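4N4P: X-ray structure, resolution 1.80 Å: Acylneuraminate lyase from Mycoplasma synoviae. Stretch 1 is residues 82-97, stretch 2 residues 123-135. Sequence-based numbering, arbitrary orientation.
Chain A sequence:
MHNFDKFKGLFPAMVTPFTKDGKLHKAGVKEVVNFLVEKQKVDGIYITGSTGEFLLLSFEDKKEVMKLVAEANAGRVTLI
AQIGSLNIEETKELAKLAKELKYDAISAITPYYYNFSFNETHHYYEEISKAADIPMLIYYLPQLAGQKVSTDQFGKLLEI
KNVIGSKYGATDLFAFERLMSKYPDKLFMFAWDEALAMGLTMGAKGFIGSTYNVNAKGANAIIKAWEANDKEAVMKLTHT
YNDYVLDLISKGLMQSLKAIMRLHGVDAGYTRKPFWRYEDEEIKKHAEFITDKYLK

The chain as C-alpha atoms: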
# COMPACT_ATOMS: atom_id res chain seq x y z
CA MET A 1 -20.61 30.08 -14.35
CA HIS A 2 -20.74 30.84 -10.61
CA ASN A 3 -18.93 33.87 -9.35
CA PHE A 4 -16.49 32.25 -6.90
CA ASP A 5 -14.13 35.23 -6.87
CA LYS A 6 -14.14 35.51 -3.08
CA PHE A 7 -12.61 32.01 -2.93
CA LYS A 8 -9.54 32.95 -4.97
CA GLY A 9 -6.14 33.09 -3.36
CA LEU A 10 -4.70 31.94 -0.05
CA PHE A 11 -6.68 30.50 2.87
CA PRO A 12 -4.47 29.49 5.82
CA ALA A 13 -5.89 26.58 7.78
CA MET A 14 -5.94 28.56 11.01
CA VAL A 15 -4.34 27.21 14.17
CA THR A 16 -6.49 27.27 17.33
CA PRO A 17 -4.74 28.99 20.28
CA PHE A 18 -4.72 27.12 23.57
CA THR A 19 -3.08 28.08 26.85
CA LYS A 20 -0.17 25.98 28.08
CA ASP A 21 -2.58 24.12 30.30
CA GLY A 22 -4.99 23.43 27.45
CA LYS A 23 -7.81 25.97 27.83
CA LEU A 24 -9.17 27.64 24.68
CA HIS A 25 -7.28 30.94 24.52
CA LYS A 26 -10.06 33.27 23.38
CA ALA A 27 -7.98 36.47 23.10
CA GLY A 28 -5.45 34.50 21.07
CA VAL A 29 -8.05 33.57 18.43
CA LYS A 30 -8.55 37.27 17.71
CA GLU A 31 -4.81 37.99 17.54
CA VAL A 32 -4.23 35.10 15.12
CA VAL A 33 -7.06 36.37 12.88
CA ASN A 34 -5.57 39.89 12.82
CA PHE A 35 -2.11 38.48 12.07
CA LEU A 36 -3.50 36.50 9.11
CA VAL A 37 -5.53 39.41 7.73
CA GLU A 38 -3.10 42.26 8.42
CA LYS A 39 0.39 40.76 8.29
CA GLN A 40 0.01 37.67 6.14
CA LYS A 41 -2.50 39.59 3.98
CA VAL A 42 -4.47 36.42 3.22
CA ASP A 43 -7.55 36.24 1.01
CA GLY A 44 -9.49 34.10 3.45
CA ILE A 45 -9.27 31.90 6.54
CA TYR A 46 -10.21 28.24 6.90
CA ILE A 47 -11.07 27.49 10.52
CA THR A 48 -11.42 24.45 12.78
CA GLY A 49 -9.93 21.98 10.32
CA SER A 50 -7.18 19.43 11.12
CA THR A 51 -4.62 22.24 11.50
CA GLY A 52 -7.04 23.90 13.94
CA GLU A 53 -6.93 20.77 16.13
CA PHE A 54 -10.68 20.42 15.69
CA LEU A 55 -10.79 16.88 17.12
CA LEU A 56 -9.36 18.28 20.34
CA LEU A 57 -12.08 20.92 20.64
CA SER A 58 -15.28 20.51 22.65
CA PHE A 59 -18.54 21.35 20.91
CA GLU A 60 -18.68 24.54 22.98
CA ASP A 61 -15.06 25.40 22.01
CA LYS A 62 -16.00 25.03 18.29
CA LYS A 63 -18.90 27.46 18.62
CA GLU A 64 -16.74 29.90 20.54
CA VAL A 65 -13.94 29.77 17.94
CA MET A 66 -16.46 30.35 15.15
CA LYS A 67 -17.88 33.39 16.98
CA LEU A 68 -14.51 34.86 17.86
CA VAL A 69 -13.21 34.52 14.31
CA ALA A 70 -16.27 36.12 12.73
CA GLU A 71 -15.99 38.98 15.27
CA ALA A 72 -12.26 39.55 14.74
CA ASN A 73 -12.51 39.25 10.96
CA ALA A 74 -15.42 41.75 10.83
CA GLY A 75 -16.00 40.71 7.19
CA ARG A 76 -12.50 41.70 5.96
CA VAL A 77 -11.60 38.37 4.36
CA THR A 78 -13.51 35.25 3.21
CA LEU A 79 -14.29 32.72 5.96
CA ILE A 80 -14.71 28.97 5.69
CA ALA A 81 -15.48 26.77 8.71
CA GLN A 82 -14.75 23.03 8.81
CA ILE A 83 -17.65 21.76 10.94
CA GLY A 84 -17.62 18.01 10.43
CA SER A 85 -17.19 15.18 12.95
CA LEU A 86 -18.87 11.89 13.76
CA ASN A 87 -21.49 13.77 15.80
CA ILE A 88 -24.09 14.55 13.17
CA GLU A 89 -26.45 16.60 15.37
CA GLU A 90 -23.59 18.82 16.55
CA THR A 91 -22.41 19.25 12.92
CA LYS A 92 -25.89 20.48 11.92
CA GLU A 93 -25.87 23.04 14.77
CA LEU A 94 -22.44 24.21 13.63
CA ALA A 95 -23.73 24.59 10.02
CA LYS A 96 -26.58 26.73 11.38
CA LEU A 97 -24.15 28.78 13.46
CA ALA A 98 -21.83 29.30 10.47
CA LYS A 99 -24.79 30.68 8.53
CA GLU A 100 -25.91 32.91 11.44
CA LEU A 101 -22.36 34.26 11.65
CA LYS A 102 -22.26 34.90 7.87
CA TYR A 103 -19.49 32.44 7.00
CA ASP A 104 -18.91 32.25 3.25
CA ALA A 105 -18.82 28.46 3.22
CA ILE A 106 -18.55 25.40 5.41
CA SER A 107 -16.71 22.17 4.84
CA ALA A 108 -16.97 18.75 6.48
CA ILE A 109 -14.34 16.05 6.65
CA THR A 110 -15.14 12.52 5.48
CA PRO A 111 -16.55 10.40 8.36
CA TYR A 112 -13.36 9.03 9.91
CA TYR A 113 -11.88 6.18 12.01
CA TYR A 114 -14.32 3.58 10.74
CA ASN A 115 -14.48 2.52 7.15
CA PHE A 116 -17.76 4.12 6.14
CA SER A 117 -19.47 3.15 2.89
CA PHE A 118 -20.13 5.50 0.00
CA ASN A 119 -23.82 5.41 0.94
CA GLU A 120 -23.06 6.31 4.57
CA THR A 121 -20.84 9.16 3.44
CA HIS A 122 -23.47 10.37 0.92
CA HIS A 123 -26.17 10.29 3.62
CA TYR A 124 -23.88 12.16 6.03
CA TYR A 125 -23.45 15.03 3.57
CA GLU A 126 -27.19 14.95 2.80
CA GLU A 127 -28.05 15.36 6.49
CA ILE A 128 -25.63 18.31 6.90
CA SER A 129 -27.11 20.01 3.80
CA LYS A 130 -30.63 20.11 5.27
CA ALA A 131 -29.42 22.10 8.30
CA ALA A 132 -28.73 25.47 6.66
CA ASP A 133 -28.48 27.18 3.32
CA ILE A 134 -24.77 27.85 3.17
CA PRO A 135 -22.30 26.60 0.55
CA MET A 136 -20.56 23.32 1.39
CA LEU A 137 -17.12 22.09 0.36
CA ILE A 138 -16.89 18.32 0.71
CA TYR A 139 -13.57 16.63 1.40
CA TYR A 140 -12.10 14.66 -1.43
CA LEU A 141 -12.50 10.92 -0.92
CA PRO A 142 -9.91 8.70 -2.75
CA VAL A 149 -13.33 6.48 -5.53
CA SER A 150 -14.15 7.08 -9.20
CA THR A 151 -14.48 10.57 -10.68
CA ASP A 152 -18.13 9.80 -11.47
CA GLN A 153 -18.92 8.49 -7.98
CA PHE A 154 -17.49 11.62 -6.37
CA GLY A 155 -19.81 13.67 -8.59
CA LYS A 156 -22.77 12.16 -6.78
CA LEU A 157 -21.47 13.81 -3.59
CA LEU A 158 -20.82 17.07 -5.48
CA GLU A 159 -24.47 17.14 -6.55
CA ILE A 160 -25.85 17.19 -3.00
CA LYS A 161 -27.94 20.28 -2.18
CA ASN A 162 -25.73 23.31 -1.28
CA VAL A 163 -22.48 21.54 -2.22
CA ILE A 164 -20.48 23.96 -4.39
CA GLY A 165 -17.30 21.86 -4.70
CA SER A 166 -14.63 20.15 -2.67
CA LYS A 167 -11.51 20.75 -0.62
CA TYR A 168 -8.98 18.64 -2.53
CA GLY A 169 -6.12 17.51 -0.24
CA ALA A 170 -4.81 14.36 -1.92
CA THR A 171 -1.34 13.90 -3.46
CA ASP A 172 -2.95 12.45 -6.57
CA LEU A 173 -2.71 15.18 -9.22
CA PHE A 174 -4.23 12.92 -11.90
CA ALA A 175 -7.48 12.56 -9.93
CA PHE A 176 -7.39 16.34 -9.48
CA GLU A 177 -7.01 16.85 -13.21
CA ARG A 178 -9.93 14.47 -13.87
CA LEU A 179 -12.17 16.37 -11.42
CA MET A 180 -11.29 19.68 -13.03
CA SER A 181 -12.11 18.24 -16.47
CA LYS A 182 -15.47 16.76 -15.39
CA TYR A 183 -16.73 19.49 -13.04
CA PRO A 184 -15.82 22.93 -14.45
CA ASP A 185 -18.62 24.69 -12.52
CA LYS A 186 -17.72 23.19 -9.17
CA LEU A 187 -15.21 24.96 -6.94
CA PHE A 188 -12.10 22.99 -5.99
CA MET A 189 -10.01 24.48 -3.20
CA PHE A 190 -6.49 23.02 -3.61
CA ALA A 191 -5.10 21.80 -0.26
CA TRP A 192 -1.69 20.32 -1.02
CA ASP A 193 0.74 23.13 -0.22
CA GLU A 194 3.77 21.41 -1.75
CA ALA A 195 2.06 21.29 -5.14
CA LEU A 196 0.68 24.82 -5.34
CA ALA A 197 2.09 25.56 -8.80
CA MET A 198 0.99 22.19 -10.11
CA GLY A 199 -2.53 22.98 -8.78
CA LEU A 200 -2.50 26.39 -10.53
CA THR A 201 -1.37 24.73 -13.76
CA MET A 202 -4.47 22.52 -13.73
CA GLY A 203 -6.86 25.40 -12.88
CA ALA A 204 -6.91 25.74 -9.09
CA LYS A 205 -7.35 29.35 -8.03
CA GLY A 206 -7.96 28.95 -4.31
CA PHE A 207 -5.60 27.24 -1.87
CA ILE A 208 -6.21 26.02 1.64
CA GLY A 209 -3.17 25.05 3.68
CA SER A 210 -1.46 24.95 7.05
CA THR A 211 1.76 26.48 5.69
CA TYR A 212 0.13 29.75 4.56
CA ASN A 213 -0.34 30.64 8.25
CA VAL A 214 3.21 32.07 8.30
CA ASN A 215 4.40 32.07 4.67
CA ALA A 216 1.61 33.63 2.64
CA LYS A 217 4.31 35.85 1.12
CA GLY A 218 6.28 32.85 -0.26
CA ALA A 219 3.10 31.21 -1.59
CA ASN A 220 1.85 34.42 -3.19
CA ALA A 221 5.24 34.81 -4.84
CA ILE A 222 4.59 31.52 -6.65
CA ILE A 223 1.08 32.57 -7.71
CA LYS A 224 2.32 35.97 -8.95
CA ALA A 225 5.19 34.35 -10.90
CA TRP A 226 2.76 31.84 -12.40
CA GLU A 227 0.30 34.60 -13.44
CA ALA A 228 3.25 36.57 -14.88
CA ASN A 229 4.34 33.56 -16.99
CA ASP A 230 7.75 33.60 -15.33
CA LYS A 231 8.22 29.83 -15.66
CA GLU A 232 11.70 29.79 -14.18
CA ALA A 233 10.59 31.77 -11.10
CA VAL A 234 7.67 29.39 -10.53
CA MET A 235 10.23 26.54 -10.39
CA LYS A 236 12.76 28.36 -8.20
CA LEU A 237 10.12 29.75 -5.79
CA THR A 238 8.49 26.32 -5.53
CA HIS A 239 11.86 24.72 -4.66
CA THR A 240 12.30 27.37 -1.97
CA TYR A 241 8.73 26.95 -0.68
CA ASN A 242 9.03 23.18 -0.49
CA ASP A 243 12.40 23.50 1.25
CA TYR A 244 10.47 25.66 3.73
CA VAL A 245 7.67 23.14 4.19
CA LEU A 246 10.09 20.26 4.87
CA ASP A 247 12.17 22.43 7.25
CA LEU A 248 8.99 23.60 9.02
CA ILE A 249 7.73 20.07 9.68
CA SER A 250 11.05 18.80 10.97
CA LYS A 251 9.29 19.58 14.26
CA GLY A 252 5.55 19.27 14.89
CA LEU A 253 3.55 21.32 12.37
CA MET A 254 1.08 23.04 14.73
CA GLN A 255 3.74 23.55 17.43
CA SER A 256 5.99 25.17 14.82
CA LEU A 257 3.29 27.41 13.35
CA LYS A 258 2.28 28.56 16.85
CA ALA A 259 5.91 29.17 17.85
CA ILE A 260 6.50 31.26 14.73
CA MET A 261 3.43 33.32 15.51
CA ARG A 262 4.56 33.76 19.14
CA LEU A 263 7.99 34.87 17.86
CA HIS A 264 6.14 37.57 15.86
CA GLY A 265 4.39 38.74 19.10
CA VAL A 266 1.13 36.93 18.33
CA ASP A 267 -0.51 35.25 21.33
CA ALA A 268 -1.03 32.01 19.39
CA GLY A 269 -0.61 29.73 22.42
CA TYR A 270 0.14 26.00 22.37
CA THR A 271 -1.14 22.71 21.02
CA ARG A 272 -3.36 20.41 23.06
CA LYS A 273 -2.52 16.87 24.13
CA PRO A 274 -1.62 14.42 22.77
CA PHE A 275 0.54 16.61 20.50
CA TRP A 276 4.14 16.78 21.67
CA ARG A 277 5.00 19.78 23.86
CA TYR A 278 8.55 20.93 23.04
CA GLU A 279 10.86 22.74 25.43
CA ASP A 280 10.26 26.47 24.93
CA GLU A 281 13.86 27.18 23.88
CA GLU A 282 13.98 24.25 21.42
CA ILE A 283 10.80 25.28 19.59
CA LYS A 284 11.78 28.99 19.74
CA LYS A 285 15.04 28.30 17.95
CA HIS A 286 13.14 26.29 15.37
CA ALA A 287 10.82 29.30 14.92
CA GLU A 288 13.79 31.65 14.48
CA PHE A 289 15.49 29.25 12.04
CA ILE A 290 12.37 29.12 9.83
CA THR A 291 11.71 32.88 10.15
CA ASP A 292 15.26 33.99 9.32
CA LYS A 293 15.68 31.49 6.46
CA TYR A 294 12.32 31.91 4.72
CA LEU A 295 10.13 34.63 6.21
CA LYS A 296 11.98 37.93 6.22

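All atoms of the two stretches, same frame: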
# COMPACT_ATOMS: atom_id res chain seq x y z
N GLN A 82 -14.64 24.50 8.86
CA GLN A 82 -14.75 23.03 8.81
C GLN A 82 -15.56 22.64 10.04
O GLN A 82 -15.20 23.02 11.15
CB GLN A 82 -13.36 22.40 8.88
CG GLN A 82 -13.31 20.93 8.46
CD GLN A 82 -14.04 20.02 9.41
OE1 GLN A 82 -14.83 19.19 8.99
NE2 GLN A 82 -13.76 20.15 10.71
N ILE A 83 -16.68 21.94 9.85
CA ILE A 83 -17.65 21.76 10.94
C ILE A 83 -18.01 20.30 11.14
O ILE A 83 -18.87 19.97 11.96
CB ILE A 83 -18.94 22.59 10.67
CG1 ILE A 83 -19.58 22.15 9.36
CG2 ILE A 83 -18.61 24.10 10.68
CD1 ILE A 83 -21.09 22.28 9.38
N GLY A 84 -17.34 19.43 10.40
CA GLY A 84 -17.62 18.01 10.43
C GLY A 84 -17.02 17.27 11.61
O GLY A 84 -16.02 17.68 12.19
N SER A 85 -17.65 16.14 11.94
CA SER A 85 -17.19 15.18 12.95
C SER A 85 -18.15 13.99 12.89
O SER A 85 -19.06 13.96 12.06
CB SER A 85 -17.15 15.78 14.38
OG SER A 85 -18.46 15.93 14.94
N LEU A 86 -17.97 13.02 13.78
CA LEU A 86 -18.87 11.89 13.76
C LEU A 86 -20.19 12.20 14.48
O LEU A 86 -21.13 11.40 14.41
CB LEU A 86 -18.21 10.67 14.37
CG LEU A 86 -17.09 10.04 13.55
CD1 LEU A 86 -16.36 9.00 14.41
CD2 LEU A 86 -17.60 9.45 12.23
N ASN A 87 -20.26 13.35 15.14
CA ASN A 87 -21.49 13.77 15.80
C ASN A 87 -22.33 14.57 14.82
O ASN A 87 -22.09 15.75 14.62
CB ASN A 87 -21.22 14.58 17.06
CG ASN A 87 -22.46 14.78 17.91
OD1 ASN A 87 -23.54 15.06 17.38
ND2 ASN A 87 -22.32 14.65 19.23
N ILE A 88 -23.31 13.91 14.21
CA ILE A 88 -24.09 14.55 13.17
C ILE A 88 -24.96 15.70 13.70
O ILE A 88 -25.09 16.75 13.04
CB ILE A 88 -24.96 13.52 12.41
CG1 ILE A 88 -24.14 12.29 11.97
CG2 ILE A 88 -25.74 14.17 11.28
CD1 ILE A 88 -22.69 12.52 11.48
N GLU A 89 -25.56 15.54 14.88
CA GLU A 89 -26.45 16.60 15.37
C GLU A 89 -25.67 17.86 15.73
O GLU A 89 -26.11 18.99 15.49
CB GLU A 89 -27.33 16.12 16.55
CG GLU A 89 -28.11 14.80 16.28
CD GLU A 89 -29.09 14.84 15.07
OE1 GLU A 89 -29.65 15.92 14.72
OE2 GLU A 89 -29.29 13.74 14.47
N GLU A 90 -24.48 17.69 16.30
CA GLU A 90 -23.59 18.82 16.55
C GLU A 90 -23.16 19.51 15.24
O GLU A 90 -23.16 20.73 15.17
CB GLU A 90 -22.38 18.39 17.37
CG GLU A 90 -22.74 18.11 18.82
CD GLU A 90 -21.53 17.78 19.66
OE1 GLU A 90 -20.41 17.67 19.10
OE2 GLU A 90 -21.73 17.66 20.90
N THR A 91 -22.79 18.72 14.23
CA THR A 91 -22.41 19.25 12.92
C THR A 91 -23.50 20.14 12.30
O THR A 91 -23.22 21.25 11.83
CB THR A 91 -22.03 18.09 11.99
OG1 THR A 91 -20.91 17.38 12.57
CG2 THR A 91 -21.64 18.60 10.59
N LYS A 92 -24.75 19.68 12.38
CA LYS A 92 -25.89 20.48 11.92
C LYS A 92 -26.05 21.81 12.66
O LYS A 92 -26.31 22.84 12.05
CB LYS A 92 -27.18 19.66 12.01
CG LYS A 92 -27.20 18.41 11.14
CD LYS A 92 -28.30 17.46 11.58
CE LYS A 92 -29.69 18.05 11.34
NZ LYS A 92 -30.71 17.36 12.18
N GLU A 93 -25.86 21.80 13.98
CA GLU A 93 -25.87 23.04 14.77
C GLU A 93 -24.74 23.98 14.36
O GLU A 93 -24.92 25.21 14.29
CB GLU A 93 -25.79 22.74 16.28
CG GLU A 93 -27.03 22.06 16.85
CD GLU A 93 -28.29 22.92 16.69
OE1 GLU A 93 -28.25 24.10 17.09
OE2 GLU A 93 -29.32 22.42 16.16
N LEU A 94 -23.56 23.40 14.11
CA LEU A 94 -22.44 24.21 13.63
C LEU A 94 -22.71 24.81 12.24
O LEU A 94 -22.36 25.96 12.00
CB LEU A 94 -21.14 23.37 13.62
CG LEU A 94 -20.63 22.93 14.99
CD1 LEU A 94 -19.27 22.22 14.82
CD2 LEU A 94 -20.47 24.10 15.95
N ALA A 95 -23.33 24.05 11.34
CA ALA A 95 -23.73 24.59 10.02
C ALA A 95 -24.69 25.76 10.18
O ALA A 95 -24.55 26.79 9.51
CB ALA A 95 -24.36 23.49 9.14
N LYS A 96 -25.65 25.63 11.10
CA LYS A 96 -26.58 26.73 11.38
C LYS A 96 -25.88 27.93 11.97
O LYS A 96 -26.19 29.08 11.61
CB LYS A 96 -27.70 26.28 12.34
CG LYS A 96 -28.63 25.28 11.73
CD LYS A 96 -29.69 24.81 12.75
CE LYS A 96 -30.36 23.49 12.36
NZ LYS A 96 -31.30 23.59 11.19
N LEU A 97 -24.93 27.69 12.89
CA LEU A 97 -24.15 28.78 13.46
C LEU A 97 -23.30 29.50 12.41
O LEU A 97 -23.23 30.72 12.42
CB LEU A 97 -23.26 28.30 14.62
CG LEU A 97 -22.46 29.37 15.36
CD1 LEU A 97 -23.35 30.45 15.99
CD2 LEU A 97 -21.53 28.75 16.43
N HIS A 123 -25.08 9.97 2.70
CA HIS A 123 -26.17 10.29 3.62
C HIS A 123 -25.73 11.31 4.67
O HIS A 123 -26.51 12.18 5.06
CB HIS A 123 -26.70 9.01 4.30
CG HIS A 123 -27.94 9.25 5.11
ND1 HIS A 123 -29.21 9.17 4.57
CD2 HIS A 123 -28.11 9.61 6.41
CE1 HIS A 123 -30.11 9.44 5.50
NE2 HIS A 123 -29.47 9.71 6.63
N TYR A 124 -24.47 11.20 5.11
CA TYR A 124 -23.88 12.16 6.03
C TYR A 124 -23.89 13.55 5.43
O TYR A 124 -24.35 14.48 6.04
CB TYR A 124 -22.47 11.68 6.34
CG TYR A 124 -21.46 12.63 6.92
CD1 TYR A 124 -20.51 13.27 6.09
CD2 TYR A 124 -21.37 12.81 8.30
CE1 TYR A 124 -19.53 14.11 6.64
CE2 TYR A 124 -20.39 13.64 8.86
CZ TYR A 124 -19.46 14.27 8.04
OH TYR A 124 -18.50 15.06 8.63
N TYR A 125 -23.43 13.69 4.18
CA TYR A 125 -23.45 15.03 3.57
C TYR A 125 -24.88 15.54 3.32
O TYR A 125 -25.18 16.73 3.54
CB TYR A 125 -22.62 15.03 2.31
CG TYR A 125 -21.14 15.09 2.60
CD1 TYR A 125 -20.56 16.24 3.17
CD2 TYR A 125 -20.32 14.02 2.27
CE1 TYR A 125 -19.17 16.29 3.42
CE2 TYR A 125 -18.95 14.06 2.51
CZ TYR A 125 -18.39 15.20 3.08
OH TYR A 125 -17.03 15.22 3.29
N GLU A 126 -25.76 14.63 2.93
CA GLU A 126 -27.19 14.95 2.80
C GLU A 126 -27.77 15.54 4.09
O GLU A 126 -28.42 16.57 4.09
CB GLU A 126 -27.99 13.71 2.42
CG GLU A 126 -27.90 13.30 0.99
CD GLU A 126 -28.93 12.24 0.68
OE1 GLU A 126 -28.66 11.05 0.90
OE2 GLU A 126 -30.01 12.63 0.19
N GLU A 127 -27.55 14.86 5.21
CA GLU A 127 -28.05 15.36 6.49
C GLU A 127 -27.50 16.76 6.82
O GLU A 127 -28.23 17.62 7.27
CB GLU A 127 -27.72 14.38 7.61
CG GLU A 127 -28.50 13.10 7.56
CD GLU A 127 -28.60 12.46 8.94
OE1 GLU A 127 -28.24 11.27 9.06
OE2 GLU A 127 -29.03 13.15 9.89
N ILE A 128 -26.20 16.99 6.60
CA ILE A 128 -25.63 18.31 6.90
C ILE A 128 -26.29 19.39 6.02
O ILE A 128 -26.58 20.48 6.48
CB ILE A 128 -24.09 18.37 6.76
CG1 ILE A 128 -23.42 17.28 7.61
CG2 ILE A 128 -23.55 19.79 7.15
CD1 ILE A 128 -21.93 17.02 7.26
N SER A 129 -26.54 19.06 4.76
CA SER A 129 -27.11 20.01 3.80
C SER A 129 -28.49 20.53 4.20
O SER A 129 -28.83 21.66 3.91
CB SER A 129 -27.22 19.36 2.42
OG SER A 129 -28.29 18.43 2.38
N LYS A 130 -29.29 19.70 4.85
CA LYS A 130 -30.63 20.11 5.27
C LYS A 130 -30.62 21.15 6.38
O LYS A 130 -31.61 21.85 6.59
CB LYS A 130 -31.44 18.90 5.72
CG LYS A 130 -32.32 18.30 4.64
CD LYS A 130 -31.61 17.31 3.78
CE LYS A 130 -32.57 16.23 3.28
NZ LYS A 130 -31.84 15.29 2.37
N ALA A 131 -29.49 21.26 7.10
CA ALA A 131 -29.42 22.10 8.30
C ALA A 131 -29.47 23.60 8.04
O ALA A 131 -30.01 24.36 8.85
CB ALA A 131 -28.16 21.75 9.12
N ALA A 132 -28.87 24.04 6.94
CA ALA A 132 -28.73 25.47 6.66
C ALA A 132 -28.36 25.66 5.22
O ALA A 132 -27.71 24.81 4.61
CB ALA A 132 -27.65 26.11 7.55
N ASP A 133 -28.80 26.79 4.68
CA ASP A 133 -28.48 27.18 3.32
C ASP A 133 -27.20 28.00 3.31
O ASP A 133 -27.19 29.22 3.47
CB ASP A 133 -29.66 27.92 2.69
CG ASP A 133 -30.84 26.98 2.40
OD1 ASP A 133 -30.66 25.72 2.36
OD2 ASP A 133 -31.97 27.50 2.23
N ILE A 134 -26.10 27.27 3.16
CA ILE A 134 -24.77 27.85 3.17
C ILE A 134 -23.93 26.92 2.28
O ILE A 134 -24.12 25.72 2.29
CB ILE A 134 -24.21 28.01 4.62
CG1 ILE A 134 -22.81 28.68 4.60
CG2 ILE A 134 -24.22 26.64 5.35
CD1 ILE A 134 -22.26 29.09 6.01
N PRO A 135 -23.03 27.49 1.46
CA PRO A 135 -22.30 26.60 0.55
C PRO A 135 -21.42 25.62 1.29
O PRO A 135 -20.82 25.99 2.30
CB PRO A 135 -21.44 27.59 -0.24
CG PRO A 135 -22.28 28.82 -0.30
CD PRO A 135 -22.83 28.90 1.12

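The apolar centre of the contact is built around Ile128, whose branches reach several residues of the first stretch. Its CD1 lies 3.7 Å from Thr91 CG2, and its CG2 lies 4.2 Å from Ile83 CD1 and 4.3 Å from Ala95 CB. These are van der Waals separations between methyl groups, with Thr91 presenting its methyl while its hydroxyl OG1 donates to Asn87 O (2.9 Å), the residue that caps the start of its helix.

Helices 88-97 and 123-131 run in broadly the same direction, their axes inclined at 39° and approaching to 8.5 Å. The chains come close where alanines face the partner: the CA atoms of Lys92 and Ala131 are 5.3 Å apart, as are those of Lys96 and Ala132. Ala131 CB sits 3.6 Å from Lys92 O and 4.2 Å from Ala95 CB, while Ala132 CB lies 3.7 Å from Ala95 O. At Lys92 O and Ala95 O a single alanine methyl lies against the facing carbonyl, and between Ala95 and Ala131 two methyls meet.

Toward the start of the first helix, Tyr124 fills the wider space. Its ring edge meets Ile88, CD1 to Tyr124 CD2 at 3.5 Å, and Ser85 O approaches Tyr124 CE2, also at 3.5 Å, near the ring plane. The phenol oxygen OH reaches Gly84 CA at 3.6 Å; an ideal CB on Gly84 would fall 2.7 Å from that oxygen, a clash.

At the polar edge, one hydrogen bond joins the stretches: Lys96 NZ donates to Ala131 O at 2.8 Å, bringing a charged amine to a carbonyl near the close backbone approach. Lys92 instead sends its NZ to Glu89 OE1, a 3.1 Å salt bridge within its own helix, leaving its aliphatic CG 4.1 Å from Glu127 O. Altogether the two stretches bury 611 Å², counting both sides.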